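Ctr9 protein (Myceliophthora thermophila, PDB 6AF0) probably binds the RNA polymerase II complex as the tetratricopeptide-repeat subunit of the Paf1 transcription elongation complex. Local coordinates at residues H687-L692 with Q733-N738; V693-L698 with V725-K730; G744-L749 with Q761-V766; K737-A742 with E768-A773. One frame throughout, in Å; residues are numbered along the deposited sequence.

Contact 1: residues H687-L692 with Q733-N738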
loop_
_atom_site.group_PDB
_atom_site.type_symbol
_atom_site.label_atom_id
_atom_site.label_comp_id
_atom_site.label_asym_id
_atom_site.label_seq_id
_atom_site.Cartn_x
_atom_site.Cartn_y
_atom_site.Cartn_z
ATOM N N HIS A 687 7.813 1.988 -33.945
ATOM C CA HIS A 687 8.755 1.928 -32.821
ATOM C C HIS A 687 9.271 0.505 -32.536
ATOM O O HIS A 687 9.548 0.182 -31.383
ATOM C CB HIS A 687 8.102 2.481 -31.532
ATOM C CG HIS A 687 7.573 3.889 -31.636
ATOM N ND1 HIS A 687 7.326 4.675 -30.530
ATOM C CD2 HIS A 687 7.228 4.643 -32.704
ATOM C CE1 HIS A 687 6.863 5.853 -30.914
ATOM N NE2 HIS A 687 6.794 5.860 -32.231
ATOM N N ASP A 688 9.416 -0.346 -33.555
ATOM C CA ASP A 688 9.925 -1.707 -33.309
ATOM C C ASP A 688 11.419 -1.686 -33.036
ATOM O O ASP A 688 12.214 -1.944 -33.936
ATOM C CB ASP A 688 9.614 -2.683 -34.455
ATOM C CG ASP A 688 9.718 -4.158 -34.018
ATOM O OD1 ASP A 688 9.865 -4.411 -32.789
ATOM O OD2 ASP A 688 9.653 -5.083 -34.880
ATOM N N ARG A 689 11.780 -1.409 -31.780
ATOM C CA ARG A 689 13.175 -1.299 -31.357
ATOM C C ARG A 689 14.098 -2.347 -31.987
ATOM O O ARG A 689 15.179 -2.017 -32.455
ATOM C CB ARG A 689 13.300 -1.375 -29.838
ATOM C CG ARG A 689 12.911 -0.087 -29.126
ATOM C CD ARG A 689 11.459 -0.078 -28.681
ATOM N NE ARG A 689 11.306 -0.618 -27.341
ATOM C CZ ARG A 689 10.139 -0.899 -26.784
ATOM N NH1 ARG A 689 10.105 -1.393 -25.558
ATOM N NH2 ARG A 689 9.003 -0.697 -27.451
ATOM N N TYR A 690 13.664 -3.599 -32.006
ATOM C CA TYR A 690 14.437 -4.672 -32.626
ATOM C C TYR A 690 14.864 -4.260 -34.036
ATOM O O TYR A 690 16.042 -4.289 -34.368
ATOM C CB TYR A 690 13.615 -5.968 -32.669
ATOM C CG TYR A 690 14.422 -7.245 -32.820
ATOM C CD1 TYR A 690 14.829 -7.957 -31.702
ATOM C CD2 TYR A 690 14.753 -7.751 -34.081
ATOM C CE1 TYR A 690 15.561 -9.134 -31.821
ATOM C CE2 TYR A 690 15.490 -8.927 -34.216
ATOM C CZ TYR A 690 15.893 -9.620 -33.078
ATOM O OH TYR A 690 16.633 -10.781 -33.185
ATOM N N ALA A 691 13.910 -3.849 -34.851
ATOM C CA ALA A 691 14.218 -3.495 -36.240
ATOM C C ALA A 691 15.145 -2.273 -36.360
ATOM O O ALA A 691 15.999 -2.224 -37.245
ATOM C CB ALA A 691 12.939 -3.273 -37.026
ATOM N N LEU A 692 14.979 -1.300 -35.471
ATOM C CA LEU A 692 15.799 -0.082 -35.492
ATOM C C LEU A 692 17.278 -0.374 -35.203
ATOM O O LEU A 692 18.168 0.065 -35.934
ATOM C CB LEU A 692 15.260 0.958 -34.495
ATOM C CG LEU A 692 13.941 1.643 -34.874
ATOM C CD1 LEU A 692 12.931 1.481 -33.748
ATOM C CD2 LEU A 692 14.134 3.111 -35.214
ATOM N N GLN A 733 15.894 5.993 -27.284
ATOM C CA GLN A 733 15.053 6.986 -26.618
ATOM C C GLN A 733 13.717 6.385 -26.164
ATOM O O GLN A 733 13.172 6.781 -25.135
ATOM C CB GLN A 733 14.827 8.209 -27.510
ATOM C CG GLN A 733 13.460 8.322 -28.162
ATOM C CD GLN A 733 13.293 9.639 -28.887
ATOM O OE1 GLN A 733 14.261 10.385 -29.081
ATOM N NE2 GLN A 733 12.060 9.943 -29.279
ATOM N N LEU A 734 13.203 5.431 -26.933
ATOM C CA LEU A 734 11.984 4.723 -26.568
ATOM C C LEU A 734 12.306 3.816 -25.393
ATOM O O LEU A 734 11.460 3.593 -24.541
ATOM C CB LEU A 734 11.444 3.913 -27.754
ATOM C CG LEU A 734 11.276 4.760 -29.015
ATOM C CD1 LEU A 734 11.073 3.935 -30.274
ATOM C CD2 LEU A 734 10.138 5.748 -28.820
ATOM N N ASP A 735 13.535 3.314 -25.346
ATOM C CA ASP A 735 13.910 2.319 -24.361
ATOM C C ASP A 735 15.334 2.551 -23.840
ATOM O O ASP A 735 16.268 1.845 -24.213
ATOM C CB ASP A 735 13.756 0.919 -24.965
ATOM C CG ASP A 735 13.369 -0.112 -23.945
ATOM O OD1 ASP A 735 13.530 0.156 -22.725
ATOM O OD2 ASP A 735 12.913 -1.198 -24.386
ATOM N N PRO A 736 15.496 3.525 -22.937
ATOM C CA PRO A 736 16.787 3.825 -22.348
ATOM C C PRO A 736 17.526 2.608 -21.787
ATOM O O PRO A 736 18.722 2.695 -21.512
ATOM C CB PRO A 736 16.432 4.789 -21.215
ATOM C CG PRO A 736 15.155 5.417 -21.634
ATOM C CD PRO A 736 14.420 4.344 -22.355
ATOM N N LYS A 737 16.831 1.486 -21.620
ATOM C CA LYS A 737 17.446 0.285 -21.048
ATOM C C LYS A 737 18.099 -0.589 -22.129
ATOM O O LYS A 737 18.774 -1.570 -21.806
ATOM C CB LYS A 737 16.424 -0.524 -20.247
ATOM C CG LYS A 737 15.676 0.284 -19.192
ATOM C CD LYS A 737 14.386 0.901 -19.725
ATOM C CE LYS A 737 13.867 2.003 -18.812
ATOM N NZ LYS A 737 12.602 2.616 -19.308
ATOM N N ASN A 738 17.884 -0.212 -23.395
ATOM C CA ASN A 738 18.411 -0.912 -24.562
ATOM C C ASN A 738 19.935 -0.855 -24.705
ATOM O O ASN A 738 20.521 0.172 -25.057
ATOM C CB ASN A 738 17.768 -0.346 -25.825
ATOM C CG ASN A 738 18.143 -1.121 -27.074
ATOM O OD1 ASN A 738 19.322 -1.458 -27.295
ATOM N ND2 ASN A 738 17.143 -1.394 -27.915
#

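Contact 2: residues V693-L698 with V725-K730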
loop_
_atom_site.group_PDB
_atom_site.type_symbol
_atom_site.label_atom_id
_atom_site.label_comp_id
_atom_site.label_asym_id
_atom_site.label_seq_id
_atom_site.Cartn_x
_atom_site.Cartn_y
_atom_site.Cartn_z
ATOM N N VAL A 693 17.534 -1.131 -34.145
ATOM C CA VAL A 693 18.899 -1.540 -33.815
ATOM C C VAL A 693 19.403 -2.484 -34.917
ATOM O O VAL A 693 20.594 -2.572 -35.200
ATOM C CB VAL A 693 18.961 -2.213 -32.438
ATOM C CG1 VAL A 693 20.402 -2.504 -32.050
ATOM C CG2 VAL A 693 18.325 -1.311 -31.380
ATOM N N GLY A 694 18.473 -3.174 -35.557
ATOM C CA GLY A 694 18.789 -3.958 -36.740
ATOM C C GLY A 694 19.285 -3.103 -37.873
ATOM O O GLY A 694 20.051 -3.571 -38.710
ATOM N N MET A 695 18.827 -1.853 -37.907
ATOM C CA MET A 695 19.205 -0.910 -38.950
ATOM C C MET A 695 20.548 -0.260 -38.662
ATOM O O MET A 695 21.410 -0.191 -39.535
ATOM C CB MET A 695 18.130 0.159 -39.100
ATOM C CG MET A 695 16.814 -0.340 -39.668
ATOM S SD MET A 695 16.767 -0.184 -41.469
ATOM C CE MET A 695 17.914 -1.456 -41.918
ATOM N N GLY A 696 20.703 0.216 -37.433
ATOM C CA GLY A 696 21.949 0.803 -36.961
ATOM C C GLY A 696 23.091 -0.153 -37.183
ATOM O O GLY A 696 24.171 0.269 -37.570
ATOM N N ASN A 697 22.826 -1.440 -36.938
ATOM C CA ASN A 697 23.773 -2.543 -37.190
ATOM C C ASN A 697 24.137 -2.720 -38.646
ATOM O O ASN A 697 25.306 -2.897 -38.974
ATOM C CB ASN A 697 23.181 -3.870 -36.730
ATOM C CG ASN A 697 23.295 -4.091 -35.234
ATOM O OD1 ASN A 697 23.836 -3.266 -34.483
ATOM N ND2 ASN A 697 22.775 -5.232 -34.789
ATOM N N LEU A 698 23.122 -2.717 -39.505
ATOM C CA LEU A 698 23.321 -2.953 -40.929
ATOM C C LEU A 698 24.072 -1.802 -41.562
ATOM O O LEU A 698 25.052 -2.002 -42.296
ATOM C CB LEU A 698 21.991 -3.142 -41.652
ATOM C CG LEU A 698 22.047 -4.128 -42.836
ATOM C CD1 LEU A 698 20.641 -4.464 -43.294
ATOM C CD2 LEU A 698 22.880 -3.621 -44.012
ATOM N N VAL A 725 23.260 6.133 -36.487
ATOM C CA VAL A 725 23.017 6.743 -35.187
ATOM C C VAL A 725 21.580 7.293 -35.085
ATOM O O VAL A 725 20.988 7.294 -34.002
ATOM C CB VAL A 725 24.084 7.806 -34.883
ATOM C CG1 VAL A 725 23.781 8.539 -33.591
ATOM C CG2 VAL A 725 25.453 7.146 -34.783
ATOM N N GLU A 726 21.022 7.742 -36.211
ATOM C CA GLU A 726 19.598 8.110 -36.299
ATOM C C GLU A 726 18.756 6.993 -35.679
ATOM O O GLU A 726 18.014 7.220 -34.711
ATOM C CB GLU A 726 19.161 8.321 -37.766
ATOM C CG GLU A 726 18.279 9.539 -38.030
ATOM C CD GLU A 726 19.088 10.738 -38.501
ATOM O OE1 GLU A 726 19.703 10.650 -39.584
ATOM O OE2 GLU A 726 19.128 11.766 -37.794
ATOM N N PHE A 727 18.900 5.790 -36.241
ATOM C CA PHE A 727 18.139 4.617 -35.798
ATOM C C PHE A 727 18.495 4.184 -34.369
ATOM O O PHE A 727 17.614 3.847 -33.579
ATOM C CB PHE A 727 18.369 3.424 -36.712
ATOM C CG PHE A 727 18.022 3.660 -38.151
ATOM C CD1 PHE A 727 16.723 3.650 -38.581
ATOM C CD2 PHE A 727 19.014 3.805 -39.090
ATOM C CE1 PHE A 727 16.417 3.819 -39.919
ATOM C CE2 PHE A 727 18.714 3.975 -40.430
ATOM C CZ PHE A 727 17.415 3.977 -40.847
ATOM N N PHE A 728 19.779 4.168 -34.041
ATOM C CA PHE A 728 20.180 3.807 -32.695
ATOM C C PHE A 728 19.560 4.695 -31.627
ATOM O O PHE A 728 19.208 4.213 -30.537
ATOM C CB PHE A 728 21.701 3.863 -32.530
ATOM C CG PHE A 728 22.434 2.685 -33.112
ATOM C CD1 PHE A 728 21.924 1.392 -33.017
ATOM C CD2 PHE A 728 23.665 2.873 -33.733
ATOM C CE1 PHE A 728 22.613 0.326 -33.560
ATOM C CE2 PHE A 728 24.356 1.806 -34.271
ATOM C CZ PHE A 728 23.832 0.530 -34.188
ATOM N N ASP A 729 19.457 5.995 -31.909
ATOM C CA ASP A 729 19.040 6.937 -30.867
ATOM C C ASP A 729 17.514 6.878 -30.685
ATOM O O ASP A 729 17.035 6.772 -29.556
ATOM C CB ASP A 729 19.596 8.361 -31.102
ATOM C CG ASP A 729 18.525 9.367 -31.470
ATOM O OD1 ASP A 729 17.999 9.305 -32.605
ATOM O OD2 ASP A 729 18.206 10.221 -30.610
ATOM N N LYS A 730 16.758 6.876 -31.783
ATOM C CA LYS A 730 15.301 6.758 -31.672
ATOM C C LYS A 730 14.948 5.509 -30.864
ATOM O O LYS A 730 14.195 5.587 -29.905
ATOM C CB LYS A 730 14.603 6.716 -33.043
ATOM C CG LYS A 730 13.083 6.937 -32.973
ATOM C CD LYS A 730 12.665 8.378 -33.303
ATOM C CE LYS A 730 11.153 8.608 -33.201
ATOM N NZ LYS A 730 10.777 10.049 -33.063
#

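Contact 3: residues G744-L749 with Q761-V766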
loop_
_atom_site.group_PDB
_atom_site.type_symbol
_atom_site.label_atom_id
_atom_site.label_comp_id
_atom_site.label_asym_id
_atom_site.label_seq_id
_atom_site.Cartn_x
_atom_site.Cartn_y
_atom_site.Cartn_z
ATOM N N GLY A 744 25.873 0.037 -30.178
ATOM C CA GLY A 744 26.015 0.435 -31.578
ATOM C C GLY A 744 26.451 1.880 -31.744
ATOM O O GLY A 744 27.096 2.244 -32.738
ATOM N N ILE A 745 26.074 2.710 -30.775
ATOM C CA ILE A 745 26.533 4.096 -30.721
ATOM C C ILE A 745 28.008 4.139 -30.301
ATOM O O ILE A 745 28.755 4.990 -30.771
ATOM C CB ILE A 745 25.677 4.969 -29.776
ATOM C CG1 ILE A 745 24.227 5.018 -30.242
ATOM C CG2 ILE A 745 26.185 6.399 -29.749
ATOM C CD1 ILE A 745 23.277 5.587 -29.211
ATOM N N ALA A 746 28.438 3.221 -29.438
ATOM C CA ALA A 746 29.859 3.141 -29.069
ATOM C C ALA A 746 30.741 2.732 -30.266
ATOM O O ALA A 746 31.875 3.203 -30.420
ATOM C CB ALA A 746 30.060 2.187 -27.906
ATOM N N ILE A 747 30.209 1.845 -31.100
ATOM C CA ILE A 747 30.897 1.410 -32.307
ATOM C C ILE A 747 30.935 2.579 -33.262
ATOM O O ILE A 747 31.942 2.821 -33.922
ATOM C CB ILE A 747 30.205 0.203 -32.989
ATOM C CG1 ILE A 747 30.292 -1.032 -32.087
ATOM C CG2 ILE A 747 30.845 -0.096 -34.349
ATOM C CD1 ILE A 747 29.599 -2.257 -32.639
ATOM N N ALA A 748 29.827 3.300 -33.349
ATOM C CA ALA A 748 29.808 4.492 -34.167
ATOM C C ALA A 748 30.883 5.432 -33.629
ATOM O O ALA A 748 31.651 6.043 -34.379
ATOM C CB ALA A 748 28.452 5.157 -34.096
ATOM N N LEU A 749 30.948 5.519 -32.314
ATOM C CA LEU A 749 31.896 6.410 -31.695
ATOM C C LEU A 749 33.276 6.062 -32.199
ATOM O O LEU A 749 33.927 6.871 -32.861
ATOM C CB LEU A 749 31.840 6.284 -30.168
ATOM C CG LEU A 749 31.431 7.542 -29.426
ATOM C CD1 LEU A 749 30.124 8.073 -29.992
ATOM C CD2 LEU A 749 31.295 7.198 -27.954
ATOM N N GLN A 761 33.145 3.583 -21.903
ATOM C CA GLN A 761 32.143 3.678 -20.829
ATOM C C GLN A 761 30.903 2.873 -21.174
ATOM O O GLN A 761 30.459 2.018 -20.399
ATOM C CB GLN A 761 31.728 5.126 -20.585
ATOM C CG GLN A 761 32.846 6.007 -20.077
ATOM C CD GLN A 761 33.002 5.903 -18.582
ATOM O OE1 GLN A 761 33.116 4.800 -18.034
ATOM N NE2 GLN A 761 33.000 7.053 -17.905
ATOM N N ILE A 762 30.356 3.169 -22.350
ATOM C CA ILE A 762 29.198 2.455 -22.887
ATOM C C ILE A 762 29.472 0.970 -22.802
ATOM O O ILE A 762 28.722 0.227 -22.168
ATOM C CB ILE A 762 28.902 2.828 -24.357
ATOM C CG1 ILE A 762 28.319 4.248 -24.469
ATOM C CG2 ILE A 762 27.915 1.846 -24.958
ATOM C CD1 ILE A 762 29.291 5.302 -24.944
ATOM N N PHE A 763 30.583 0.566 -23.410
ATOM C CA PHE A 763 31.024 -0.817 -23.384
ATOM C C PHE A 763 31.051 -1.446 -21.992
ATOM O O PHE A 763 30.719 -2.608 -21.877
ATOM C CB PHE A 763 32.394 -0.996 -24.058
ATOM C CG PHE A 763 32.326 -1.023 -25.558
ATOM C CD1 PHE A 763 31.426 -1.846 -26.202
ATOM C CD2 PHE A 763 33.166 -0.224 -26.329
ATOM C CE1 PHE A 763 31.351 -1.861 -27.583
ATOM C CE2 PHE A 763 33.090 -0.233 -27.711
ATOM C CZ PHE A 763 32.176 -1.052 -28.340
ATOM N N ILE A 764 31.435 -0.717 -20.946
ATOM C CA ILE A 764 31.629 -1.361 -19.626
ATOM C C ILE A 764 30.322 -1.771 -19.001
ATOM O O ILE A 764 30.240 -2.821 -18.332
ATOM C CB ILE A 764 32.320 -0.474 -18.568
ATOM C CG1 ILE A 764 33.637 0.095 -19.083
ATOM C CG2 ILE A 764 32.598 -1.282 -17.293
ATOM C CD1 ILE A 764 33.827 1.542 -18.684
ATOM N N LYS A 765 29.324 -0.912 -19.164
ATOM C CA LYS A 765 28.045 -1.166 -18.544
ATOM C C LYS A 765 27.068 -1.891 -19.459
ATOM O O LYS A 765 26.138 -2.520 -18.974
ATOM C CB LYS A 765 27.459 0.105 -17.923
ATOM C CG LYS A 765 28.040 0.408 -16.536
ATOM C CD LYS A 765 28.232 -0.858 -15.687
ATOM C CE LYS A 765 28.274 -0.605 -14.184
ATOM N NZ LYS A 765 26.988 -0.110 -13.608
ATOM N N VAL A 766 27.291 -1.847 -20.766
ATOM C CA VAL A 766 26.658 -2.840 -21.640
ATOM C C VAL A 766 27.221 -4.239 -21.351
ATOM O O VAL A 766 26.460 -5.195 -21.310
ATOM C CB VAL A 766 26.737 -2.504 -23.148
ATOM C CG1 VAL A 766 28.149 -2.361 -23.610
ATOM C CG2 VAL A 766 26.109 -3.598 -23.985
#

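Contact 4: residues K737-A742 with E768-A773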
loop_
_atom_site.group_PDB
_atom_site.type_symbol
_atom_site.label_atom_id
_atom_site.label_comp_id
_atom_site.label_asym_id
_atom_site.label_seq_id
_atom_site.Cartn_x
_atom_site.Cartn_y
_atom_site.Cartn_z
ATOM N N LYS A 737 16.831 1.486 -21.620
ATOM C CA LYS A 737 17.446 0.285 -21.048
ATOM C C LYS A 737 18.099 -0.589 -22.129
ATOM O O LYS A 737 18.774 -1.570 -21.806
ATOM C CB LYS A 737 16.424 -0.524 -20.247
ATOM C CG LYS A 737 15.676 0.284 -19.192
ATOM C CD LYS A 737 14.386 0.901 -19.725
ATOM C CE LYS A 737 13.867 2.003 -18.812
ATOM N NZ LYS A 737 12.602 2.616 -19.308
ATOM N N ASN A 738 17.884 -0.212 -23.395
ATOM C CA ASN A 738 18.411 -0.912 -24.562
ATOM C C ASN A 738 19.935 -0.855 -24.705
ATOM O O ASN A 738 20.521 0.172 -25.057
ATOM C CB ASN A 738 17.768 -0.346 -25.825
ATOM C CG ASN A 738 18.143 -1.121 -27.074
ATOM O OD1 ASN A 738 19.322 -1.458 -27.295
ATOM N ND2 ASN A 738 17.143 -1.394 -27.915
ATOM N N ALA A 739 20.571 -1.991 -24.495
ATOM C CA ALA A 739 22.023 -2.052 -24.477
ATOM C C ALA A 739 22.619 -2.146 -25.889
ATOM O O ALA A 739 23.712 -1.633 -26.148
ATOM C CB ALA A 739 22.443 -3.235 -23.644
ATOM N N TYR A 740 21.881 -2.776 -26.802
ATOM C CA TYR A 740 22.361 -3.018 -28.166
ATOM C C TYR A 740 22.466 -1.736 -28.962
ATOM O O TYR A 740 23.398 -1.554 -29.745
ATOM C CB TYR A 740 21.473 -4.051 -28.905
ATOM C CG TYR A 740 21.667 -5.460 -28.364
ATOM C CD1 TYR A 740 22.554 -6.349 -28.955
ATOM C CD2 TYR A 740 21.021 -5.866 -27.212
ATOM C CE1 TYR A 740 22.776 -7.599 -28.407
ATOM C CE2 TYR A 740 21.220 -7.119 -26.676
ATOM C CZ TYR A 740 22.106 -7.974 -27.265
ATOM O OH TYR A 740 22.290 -9.218 -26.718
ATOM N N ALA A 741 21.506 -0.848 -28.746
ATOM C CA ALA A 741 21.497 0.458 -29.409
ATOM C C ALA A 741 22.635 1.348 -28.914
ATOM O O ALA A 741 23.300 2.001 -29.702
ATOM C CB ALA A 741 20.159 1.143 -29.175
ATOM N N ALA A 742 22.821 1.361 -27.600
ATOM C CA ALA A 742 23.903 2.078 -26.962
ATOM C C ALA A 742 25.256 1.551 -27.425
ATOM O O ALA A 742 26.143 2.325 -27.781
ATOM C CB ALA A 742 23.778 1.958 -25.453
ATOM N N GLU A 768 28.128 -5.636 -18.568
ATOM C CA GLU A 768 27.505 -6.282 -17.416
ATOM C C GLU A 768 26.057 -6.693 -17.698
ATOM O O GLU A 768 25.514 -7.542 -16.980
ATOM C CB GLU A 768 27.583 -5.414 -16.158
ATOM C CG GLU A 768 26.795 -4.117 -16.219
ATOM C CD GLU A 768 26.592 -3.496 -14.846
ATOM O OE1 GLU A 768 25.613 -2.735 -14.676
ATOM O OE2 GLU A 768 27.411 -3.762 -13.936
ATOM N N THR A 769 25.441 -6.102 -18.731
ATOM C CA THR A 769 24.059 -6.459 -19.130
ATOM C C THR A 769 23.907 -7.423 -20.321
ATOM O O THR A 769 22.825 -7.969 -20.497
ATOM C CB THR A 769 23.154 -5.215 -19.379
ATOM O OG1 THR A 769 21.796 -5.633 -19.543
ATOM C CG2 THR A 769 23.558 -4.432 -20.616
ATOM N N ILE A 770 24.953 -7.647 -21.119
ATOM C CA ILE A 770 24.797 -8.439 -22.346
ATOM C C ILE A 770 25.423 -9.827 -22.282
ATOM O O ILE A 770 24.711 -10.816 -22.483
ATOM C CB ILE A 770 25.274 -7.673 -23.592
ATOM C CG1 ILE A 770 24.372 -6.471 -23.845
ATOM C CG2 ILE A 770 25.244 -8.547 -24.834
ATOM C CD1 ILE A 770 22.884 -6.768 -23.800
ATOM N N GLN A 771 26.728 -9.908 -22.017
ATOM C CA GLN A 771 27.442 -11.212 -21.883
ATOM C C GLN A 771 27.671 -12.005 -23.186
ATOM O O GLN A 771 28.132 -13.140 -23.142
ATOM C CB GLN A 771 26.728 -12.153 -20.896
ATOM C CG GLN A 771 26.314 -11.507 -19.596
ATOM C CD GLN A 771 27.490 -10.885 -18.902
ATOM O OE1 GLN A 771 28.553 -11.502 -18.813
ATOM N NE2 GLN A 771 27.321 -9.653 -18.419
ATOM N N ASP A 772 27.349 -11.426 -24.336
ATOM C CA ASP A 772 27.568 -12.093 -25.617
ATOM C C ASP A 772 29.049 -12.047 -25.885
ATOM O O ASP A 772 29.743 -11.204 -25.333
ATOM C CB ASP A 772 26.798 -11.401 -26.747
ATOM C CG ASP A 772 25.290 -11.624 -26.650
ATOM O OD1 ASP A 772 24.851 -12.482 -25.843
ATOM O OD2 ASP A 772 24.537 -10.945 -27.384
ATOM N N ALA A 773 29.533 -12.962 -26.714
ATOM C CA ALA A 773 30.950 -12.995 -27.073
ATOM C C ALA A 773 31.380 -11.691 -27.715
ATOM O O ALA A 773 32.373 -11.104 -27.316
ATOM C CB ALA A 773 31.237 -14.155 -28.012
#

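Contact 1: residues H687-L692 with Q733-N738
At the mouth of an antiparallel helix hairpin, the N-terminal end of helix 689-704 meets the C-terminal end of helix 712-734 and the type I turn Asp735-Asn738. Arg689 reaches across to Asp735: its chain bends at chi2 (94°), which lays CD 4.1 Å from Leu734 CB, and bends again at chi3. Its NH1 then donates to Asp735 OD2 at 3.0 Å, in a salt bridge with an N-H...O angle of 158°; a weak second bond runs from Arg689 NE to Asp735 OD2, 3.4 Å. OD2 sits at the guanidinium edge, but is itself met from 55° above its carboxylate plane. That oxygen has a stronger partner, a basic side chain of another protein's chain, so two positive groups share it and probably keep the acid ionised. Leu734 turns both methyls to one side of His687, the two side chains crossing at about a right angle: CD1 is 3.5 Å from His687 CB and CD2 3.5 Å from His687 ND1. Asn738 ND2 lies 4.3 Å from Arg689 CB, while its OD1 caps Ala741 N. Such paired antiparallel helices, followed by a short turn into the next helix, are typical of the tetratricopeptide-repeat solenoid.

Contact 2: residues V693-L698 with V725-K730
The segments Val693-Leu698 and Val725-Lys730 run antiparallel, their axes at 153° between N-to-C directions and 7.6 Å apart, with Gly696 CA and Phe728 CA 5.5 Å from one another. Two consecutive phenylalanines, Phe727 and Phe728, reach across from helix 712-734 and receive helix 689-704 on their faces. Met695 lies over one face of Phe727: its CB stands 3.7 Å from the ring centroid in a CH-pi contact, set off toward the rim on the CG side. The bend at chi2 brings SD over the same ring face, 4.6 Å from the centroid, a Met-aromatic contact. Phe728 lays a face on the backbone of Gly696, whose CA is 3.6 Å from the ring centroid. This pairing of glycine and aromatic ring joins the two helices of an antiparallel pair in the tetratricopeptide-repeat superhelix of this fragment of Ctr9. Around the rim of Phe728, Val693 CG1 comes in near the ring plane, 3.9 Å from Phe728 CE1; chi1 of Val693 (-174°) puts that methyl anti to the backbone N. Asn697 OD1 also approaches the edge, 3.8 Å from Phe728 CZ, with the amide plane turned 69° from the ring, while its ND2 makes a weak hydrogen bond to the backbone of another protein's chain. Beyond these groups, Phe727 meets His699 edge to face, and the side chain of Phe728 packs on Ile745 of helix 739-752.

Contact 3: residues G744-L749 with Q761-V766
Ile762 O is gripped by two N-H groups of its own helix, firmly by Val766 N at 2.9 Å and weakly by Lys765 N at 3.3 Å, while the Ile762 side chain turns to Ala746 across the contact. Helices 739-752 and 756-770 form an antiparallel hairpin of the tetratricopeptide-repeat solenoid, with short-segment axes 9.4 Å apart at 152°. No hydrogen bond crosses between the two segments; the join is apolar and buried. Ala746 is its centre. Its CB touches Ile762 CG2 at 3.7 Å, that methyl being anti to the backbone N, and the same carbon lies over one face of the Phe763 ring, 4.0 Å from the centroid. This CH-pi contact is displaced toward the rim, where CE2 and CZ lie. The alanine methyl thus touches both a branched side chain and an aromatic face of consecutive residues. Ile747 meets Phe763 differently: its CG1 arrives at the ring edge, near the plane, and the two side chains cross at about a right angle. Phe763 also packs on Asn778, Met779 and Ile782 of helix 773-785. Ile745 packs on Leu732 of helix 712-734. One turn on from Ala746, Leu749 CD2 touches Ile762 CD1 at 4.1 Å.

Contact 4: residues K737-A742 with E768-A773
Tyr740 and Asp772 each set CG anti to their own carbonyl carbon (chi1 -72° in Tyr740), and from these positions the phenol and the carboxylate meet across the contact. It closes an antiparallel helix hairpin of the tetratricopeptide-repeat solenoid, joining the start of helix 739-752 to the end of helix 756-770 and the loop that leads into helix 773-785, where a predicted tetratricopeptide repeat begins. Tyr740 OH donates to Asp772 OD2 at 2.9 Å. The oxygen lies at the ring edge, near its plane, yet the hydroxyl comes to it from 39° above the carboxylate plane; the two side chains cross at about a right angle. His774 NE2 makes a further, weak hydrogen bond to OD2, which therefore has two partners. Beside this link Ile770 lies against the tyrosine, its CD1 nearest Tyr740 CE2 in an oblique approach and its CG2 3.6 Å from Tyr740 OH. The same CD1 reaches Ala739 CB, 3.6 Å away, so one methyl bridges the first two residues of the helix. Ala739 CB also meets the CG2 methyl of Thr769, whose OG1 is turned to hydrogen-bond with the backbone of another protein's chain. Backbone hydrogen bonds from Ala739 and Thr769 to the same chain tie these helix ends to it, while Tyr740 also packs on Val693 of helix 689-704. The start of helix 739-752 is fixed by its N-cap: Asn738 OD1 accepts from Ala741 N at 2.7 Å, in a bond with an N-H...O angle of 169°.

From the N terminus, the chain enters contact 1 at His687-Leu692, where helix 689-704 starts, and contact 2 further along that helix. Helix 712-734 returns antiparallel, closing contact 2 first and contact 1 after it, so the smaller loop sits within the larger. The turn ending contact 1 already opens contact 4, the two sharing Lys737 and Asn738. Contact 3 opens next on helix 739-752 and closes on helix 756-770 before contact 4 does, a second loop within a loop. None cross. The two hairpins lean together where Val725 meets Ala748 and Val693 meets Asn738, which continues the solenoid toward helix 773-785.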